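Local coordinates for pyruvate kinase (Toxoplasma gondii, PDB 3GG8), which catalyses the last step of glycolysis, the transfer of the phosphoryl group of phosphoenolpyruvate to ADP, which yields pyruvate and ATP, at residues C[31-36]-C[359-364]; C[36-41]-C[369-374]. All coordinates share one frame; numbering follows the deposited sequence.

Contact 1 of 2, residues C[31-36]-C[359-364]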
loop_
_atom_site.group_PDB
_atom_site.type_symbol
_atom_site.label_atom_id
_atom_site.label_comp_id
_atom_site.label_asym_id
_atom_site.label_seq_id
_atom_site.Cartn_x
_atom_site.Cartn_y
_atom_site.Cartn_z
ATOM N N GLU C 31 -3.713 -15.914 -34.731
ATOM C CA GLU C 31 -2.603 -15.974 -33.772
ATOM C C GLU C 31 -2.910 -15.314 -32.414
ATOM O O GLU C 31 -2.485 -15.810 -31.374
ATOM C CB GLU C 31 -1.338 -15.359 -34.390
ATOM N N ASP C 32 -3.639 -14.200 -32.425
ATOM C CA ASP C 32 -4.032 -13.535 -31.177
ATOM C C ASP C 32 -5.063 -14.355 -30.383
ATOM O O ASP C 32 -4.739 -14.865 -29.303
ATOM C CB ASP C 32 -4.527 -12.098 -31.426
ATOM C CG ASP C 32 -3.393 -11.119 -31.760
ATOM O OD1 ASP C 32 -2.226 -11.365 -31.376
ATOM O OD2 ASP C 32 -3.686 -10.084 -32.403
ATOM N N TRP C 33 -6.278 -14.505 -30.918
ATOM C CA TRP C 33 -7.362 -15.126 -30.148
ATOM C C TRP C 33 -7.188 -16.597 -29.776
ATOM O O TRP C 33 -7.749 -17.031 -28.770
ATOM C CB TRP C 33 -8.768 -14.843 -30.715
ATOM C CG TRP C 33 -9.045 -15.269 -32.116
ATOM C CD1 TRP C 33 -9.018 -14.475 -33.232
ATOM C CD2 TRP C 33 -9.446 -16.572 -32.562
ATOM N NE1 TRP C 33 -9.355 -15.208 -34.348
ATOM C CE2 TRP C 33 -9.619 -16.499 -33.966
ATOM C CE3 TRP C 33 -9.662 -17.801 -31.913
ATOM C CZ2 TRP C 33 -10.001 -17.608 -34.735
ATOM C CZ3 TRP C 33 -10.036 -18.903 -32.676
ATOM C CH2 TRP C 33 -10.197 -18.801 -34.070
ATOM N N THR C 34 -6.402 -17.357 -30.541
ATOM C CA THR C 34 -6.062 -18.743 -30.118
ATOM C C THR C 34 -5.141 -18.805 -28.903
ATOM O O THR C 34 -4.981 -19.866 -28.304
ATOM C CB THR C 34 -5.448 -19.601 -31.244
ATOM O OG1 THR C 34 -4.320 -18.926 -31.807
ATOM C CG2 THR C 34 -6.475 -19.874 -32.320
ATOM N N ALA C 35 -4.544 -17.678 -28.529
ATOM C CA ALA C 35 -3.652 -17.646 -27.377
ATOM C C ALA C 35 -4.313 -17.112 -26.089
ATOM O O ALA C 35 -3.617 -16.809 -25.105
ATOM C CB ALA C 35 -2.374 -16.881 -27.707
ATOM N N HIS C 36 -5.648 -17.023 -26.093
ATOM C CA HIS C 36 -6.426 -16.739 -24.873
ATOM C C HIS C 36 -6.099 -17.747 -23.755
ATOM O O HIS C 36 -5.741 -18.906 -24.027
ATOM C CB HIS C 36 -7.922 -16.769 -25.173
ATOM C CG HIS C 36 -8.427 -18.129 -25.538
ATOM N ND1 HIS C 36 -8.559 -18.545 -26.844
ATOM C CD2 HIS C 36 -8.801 -19.179 -24.771
ATOM C CE1 HIS C 36 -8.987 -19.794 -26.863
ATOM N NE2 HIS C 36 -9.148 -20.200 -25.620
ATOM N N THR C 359 -19.050 -21.660 -33.044
ATOM C CA THR C 359 -19.342 -21.298 -31.667
ATOM C C THR C 359 -18.064 -21.361 -30.811
ATOM O O THR C 359 -17.844 -20.492 -29.967
ATOM C CB THR C 359 -20.491 -22.148 -31.058
ATOM O OG1 THR C 359 -21.626 -22.123 -31.937
ATOM C CG2 THR C 359 -20.918 -21.594 -29.696
ATOM N N VAL C 360 -17.221 -22.367 -31.044
ATOM C CA VAL C 360 -15.971 -22.493 -30.285
ATOM C C VAL C 360 -14.997 -21.361 -30.607
ATOM O O VAL C 360 -14.346 -20.827 -29.709
ATOM C CB VAL C 360 -15.253 -23.857 -30.501
ATOM C CG1 VAL C 360 -13.962 -23.913 -29.714
ATOM C CG2 VAL C 360 -16.129 -24.998 -30.095
ATOM N N GLU C 361 -14.884 -21.009 -31.882
ATOM C CA GLU C 361 -14.045 -19.876 -32.292
ATOM C C GLU C 361 -14.537 -18.571 -31.668
ATOM O O GLU C 361 -13.735 -17.725 -31.270
ATOM C CB GLU C 361 -14.036 -19.707 -33.820
ATOM C CG GLU C 361 -13.783 -20.974 -34.625
ATOM C CD GLU C 361 -13.585 -20.692 -36.109
ATOM O OE1 GLU C 361 -12.615 -21.243 -36.693
ATOM O OE2 GLU C 361 -14.386 -19.927 -36.691
ATOM N N THR C 362 -15.851 -18.405 -31.618
ATOM C CA THR C 362 -16.476 -17.185 -31.106
ATOM C C THR C 362 -16.194 -17.014 -29.611
ATOM O O THR C 362 -15.840 -15.918 -29.155
ATOM C CB THR C 362 -17.994 -17.168 -31.419
ATOM O OG1 THR C 362 -18.172 -17.268 -32.834
ATOM C CG2 THR C 362 -18.676 -15.908 -30.906
ATOM N N MET C 363 -16.320 -18.093 -28.857
ATOM C CA MET C 363 -16.019 -18.030 -27.439
ATOM C C MET C 363 -14.545 -17.783 -27.168
ATOM O O MET C 363 -14.221 -17.135 -26.187
ATOM C CB MET C 363 -16.485 -19.286 -26.690
ATOM C CG MET C 363 -16.717 -18.976 -25.202
ATOM S SD MET C 363 -17.897 -20.074 -24.427
ATOM C CE MET C 363 -16.923 -21.567 -24.490
ATOM N N ALA C 364 -13.665 -18.337 -28.005
ATOM C CA ALA C 364 -12.218 -18.073 -27.933
ATOM C C ALA C 364 -11.949 -16.595 -28.168
ATOM O O ALA C 364 -11.119 -15.996 -27.489
ATOM C CB ALA C 364 -11.475 -18.904 -28.956
#

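Contact 2 of 2, residues C[36-41]-C[369-374]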
loop_
_atom_site.group_PDB
_atom_site.type_symbol
_atom_site.label_atom_id
_atom_site.label_comp_id
_atom_site.label_asym_id
_atom_site.label_seq_id
_atom_site.Cartn_x
_atom_site.Cartn_y
_atom_site.Cartn_z
ATOM N N HIS C 36 -5.648 -17.023 -26.093
ATOM C CA HIS C 36 -6.426 -16.739 -24.873
ATOM C C HIS C 36 -6.099 -17.747 -23.755
ATOM O O HIS C 36 -5.741 -18.906 -24.027
ATOM C CB HIS C 36 -7.922 -16.769 -25.173
ATOM C CG HIS C 36 -8.427 -18.129 -25.538
ATOM N ND1 HIS C 36 -8.559 -18.545 -26.844
ATOM C CD2 HIS C 36 -8.801 -19.179 -24.771
ATOM C CE1 HIS C 36 -8.987 -19.794 -26.863
ATOM N NE2 HIS C 36 -9.148 -20.200 -25.620
ATOM N N ARG C 37 -6.230 -17.297 -22.508
ATOM C CA ARG C 37 -5.843 -18.079 -21.322
ATOM C C ARG C 37 -6.972 -18.935 -20.732
ATOM O O ARG C 37 -6.743 -20.054 -20.250
ATOM C CB ARG C 37 -5.262 -17.138 -20.260
ATOM C CG ARG C 37 -4.431 -15.987 -20.835
ATOM C CD ARG C 37 -3.076 -16.459 -21.376
ATOM N NE ARG C 37 -2.282 -17.116 -20.333
ATOM C CZ ARG C 37 -1.596 -16.477 -19.385
ATOM N NH1 ARG C 37 -1.588 -15.151 -19.351
ATOM N NH2 ARG C 37 -0.919 -17.163 -18.471
ATOM N N THR C 38 -8.194 -18.413 -20.781
ATOM C CA THR C 38 -9.399 -19.150 -20.366
ATOM C C THR C 38 -9.577 -20.478 -21.138
ATOM O O THR C 38 -9.348 -20.530 -22.343
ATOM C CB THR C 38 -10.664 -18.217 -20.456
ATOM O OG1 THR C 38 -10.390 -16.970 -19.782
ATOM C CG2 THR C 38 -11.872 -18.853 -19.823
ATOM N N ARG C 39 -9.933 -21.549 -20.423
ATOM C CA ARG C 39 -10.110 -22.896 -20.983
ATOM C C ARG C 39 -11.550 -23.110 -21.482
ATOM O O ARG C 39 -12.496 -22.580 -20.902
ATOM C CB ARG C 39 -9.850 -23.915 -19.877
ATOM C CG ARG C 39 -8.440 -24.428 -19.724
ATOM C CD ARG C 39 -7.362 -23.420 -19.914
ATOM N NE ARG C 39 -6.899 -23.278 -21.296
ATOM C CZ ARG C 39 -6.184 -24.178 -21.975
ATOM N NH1 ARG C 39 -5.804 -23.898 -23.209
ATOM N NH2 ARG C 39 -5.857 -25.355 -21.448
ATOM N N ILE C 40 -11.729 -23.883 -22.553
ATOM C CA ILE C 40 -13.072 -24.034 -23.137
ATOM C C ILE C 40 -13.558 -25.479 -23.027
ATOM O O ILE C 40 -12.867 -26.410 -23.464
ATOM C CB ILE C 40 -13.136 -23.526 -24.597
ATOM C CG1 ILE C 40 -12.825 -22.016 -24.661
ATOM C CG2 ILE C 40 -14.491 -23.830 -25.227
ATOM C CD1 ILE C 40 -12.647 -21.472 -26.055
ATOM N N VAL C 41 -14.732 -25.650 -22.412
ATOM C CA VAL C 41 -15.369 -26.966 -22.293
ATOM C C VAL C 41 -16.505 -27.095 -23.321
ATOM O O VAL C 41 -17.374 -26.208 -23.427
ATOM C CB VAL C 41 -15.902 -27.226 -20.856
ATOM C CG1 VAL C 41 -16.502 -28.634 -20.736
ATOM C CG2 VAL C 41 -14.795 -26.981 -19.798
ATOM N N GLU C 369 -10.848 -11.113 -25.830
ATOM C CA GLU C 369 -11.174 -9.682 -25.637
ATOM C C GLU C 369 -11.372 -9.314 -24.178
ATOM O O GLU C 369 -11.041 -8.206 -23.770
ATOM C CB GLU C 369 -12.430 -9.289 -26.402
ATOM C CG GLU C 369 -12.346 -9.502 -27.878
ATOM C CD GLU C 369 -11.550 -8.429 -28.605
ATOM O OE1 GLU C 369 -10.979 -7.512 -27.973
ATOM O OE2 GLU C 369 -11.508 -8.505 -29.840
ATOM N N ALA C 370 -11.950 -10.236 -23.403
ATOM C CA ALA C 370 -12.173 -10.026 -21.970
ATOM C C ALA C 370 -10.838 -9.984 -21.260
ATOM O O ALA C 370 -10.625 -9.173 -20.376
ATOM C CB ALA C 370 -13.050 -11.138 -21.382
ATOM N N GLU C 371 -9.940 -10.870 -21.663
ATOM C CA GLU C 371 -8.605 -10.947 -21.093
ATOM C C GLU C 371 -7.787 -9.685 -21.390
ATOM O O GLU C 371 -6.852 -9.362 -20.665
ATOM C CB GLU C 371 -7.909 -12.218 -21.573
ATOM C CG GLU C 371 -8.428 -13.464 -20.857
ATOM C CD GLU C 371 -8.148 -14.746 -21.605
ATOM O OE1 GLU C 371 -8.827 -15.763 -21.327
ATOM O OE2 GLU C 371 -7.246 -14.739 -22.463
ATOM N N THR C 372 -8.164 -8.975 -22.451
ATOM C CA THR C 372 -7.711 -7.589 -22.722
ATOM C C THR C 372 -7.959 -6.656 -21.530
ATOM O O THR C 372 -7.154 -5.772 -21.245
ATOM C CB THR C 372 -8.419 -7.048 -23.997
ATOM O OG1 THR C 372 -7.582 -7.266 -25.135
ATOM C CG2 THR C 372 -8.782 -5.586 -23.904
ATOM N N CYS C 373 -9.076 -6.868 -20.835
ATOM C CA CYS C 373 -9.479 -6.025 -19.705
ATOM C C CYS C 373 -8.749 -6.317 -18.400
ATOM O O CYS C 373 -8.779 -5.496 -17.482
ATOM C CB CYS C 373 -10.973 -6.191 -19.444
ATOM S SG CYS C 373 -11.988 -5.103 -20.362
ATOM N N VAL C 374 -8.130 -7.493 -18.299
ATOM C CA VAL C 374 -7.566 -7.949 -17.026
ATOM C C VAL C 374 -6.346 -7.128 -16.578
ATOM O O VAL C 374 -5.389 -6.924 -17.342
ATOM C CB VAL C 374 -7.262 -9.480 -17.046
ATOM C CG1 VAL C 374 -6.583 -9.914 -15.763
ATOM C CG2 VAL C 374 -8.550 -10.283 -17.249
#

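Contact 1 of 2, residues C[31-36]-C[359-364]
Ala364 sets its methyl group against two aromatic rings, those of Trp33 and His36, the first and last residues of a type I turn. On the tryptophan side, Ala364 CB comes to 3.6 Å from Trp33 CE3, meeting the indole obliquely. On the histidine side the same CB lies 3.4 Å from His36 CE1, and Ala364 CA sits over the face of the imidazole, 4.1 Å from the ring centroid, a CH-pi contact. One turn earlier in the helix, the carbonyl oxygen of Glu361 stands 4.0 Å above the indole plane, toward the rim, while Glu361 CB reaches Trp33 CH2. The carboxylate plane is turned 70° from the indole.

Both rings start from the crowded position, CG between the backbone N and the carbonyl carbon (chi1 59° for Trp33 and 67° for His36). The imidazole is then fixed in rotation by a bond inside the turn: His36 ND1 donates to Trp33 O at 2.6 Å, nearly straight and in the ring plane. This gives the buried ring nitrogen a partner and ties the imidazole to the backbone of Trp33.

Arg365, next along the helix, makes a cation-pi contact with Trp33. Tyr368 also touches the indole, and Cys367 and Glu371 touch His36. The contact thus lays the residues leading into the (beta/alpha)8, or TIM, barrel of pyruvate kinase on helix 356-371. On the barrel side of that helix, Val360, Met363 and Ala364 pack on strand 39-43, the first of the barrel, and Val360 and Met363 also reach strand 343-346, the last.

Contact 2 of 2, residues C[36-41]-C[369-374]
The carboxylate of Glu371 is the flat group that carries this contact, and it is gripped by the chain from Arg37 to Thr38. Each oxygen takes one backbone N-H on its syn side: Arg37 N donates to Glu371 OE2 at 2.8 Å, and Thr38 N to Glu371 OE1 at 2.8 Å. Both donors are tilted from the carboxylate plane, by 28° and 32°. The hydroxyl Thr38 OG1 donates to the anti lone pair of Glu371 OE1 at 2.5 Å, so this oxygen accepts two bonds. The other residues with flat groups take a lesser part. His36 touches the carboxylate with its CB, 3.5 Å from Glu371 OE2. The guanidinium of Arg37 stands 83° from the carboxylate and makes no ion pair with it.

Glu371 reaches across with an extended chain beyond CG, which brings the acid group to the backbone. Arg37 instead bends at chi2 and chi3; its CG passes 3.5 Å from Glu371 OE2, and its guanidinium goes on to the carbonyl oxygens of Pro431 and Gly453. Three donors thus grip a buried acid group, an arrangement that would probably stabilise its negative charge.

The bonds fasten Glu371, in the last part of helix 356-371, to the residues leading into strand 39-43, the first strand of the TIM barrel, outside which this helix packs. Thr38 also packs on Val337 of helix 327-339 and Val344 of strand 343-346. The second subunit lies against this part of the chain, and its Lys290 forms a salt bridge with Glu369.

Contacts 1 and 2 have centres 9 Å apart and lie along one helix, 356-371, which both use. They share His36, where the type I turn from Trp33 gives way to the lead into strand 39-43. In chain order 31-36 comes first, then 36-41, 359-364 and 369-374, so the segments of the two contacts alternate along the chain. Ile40 bridges them, its CG2 3.4 Å from Met363 CE. Strands 39-43 and 343-346, first and last of the closed eight-stranded barrel, are neighbours, and helix 356-371 comes after the last strand and the short helix 348-351. The pair therefore joins the beginning and end of the barrel's chain, more than 300 residues apart.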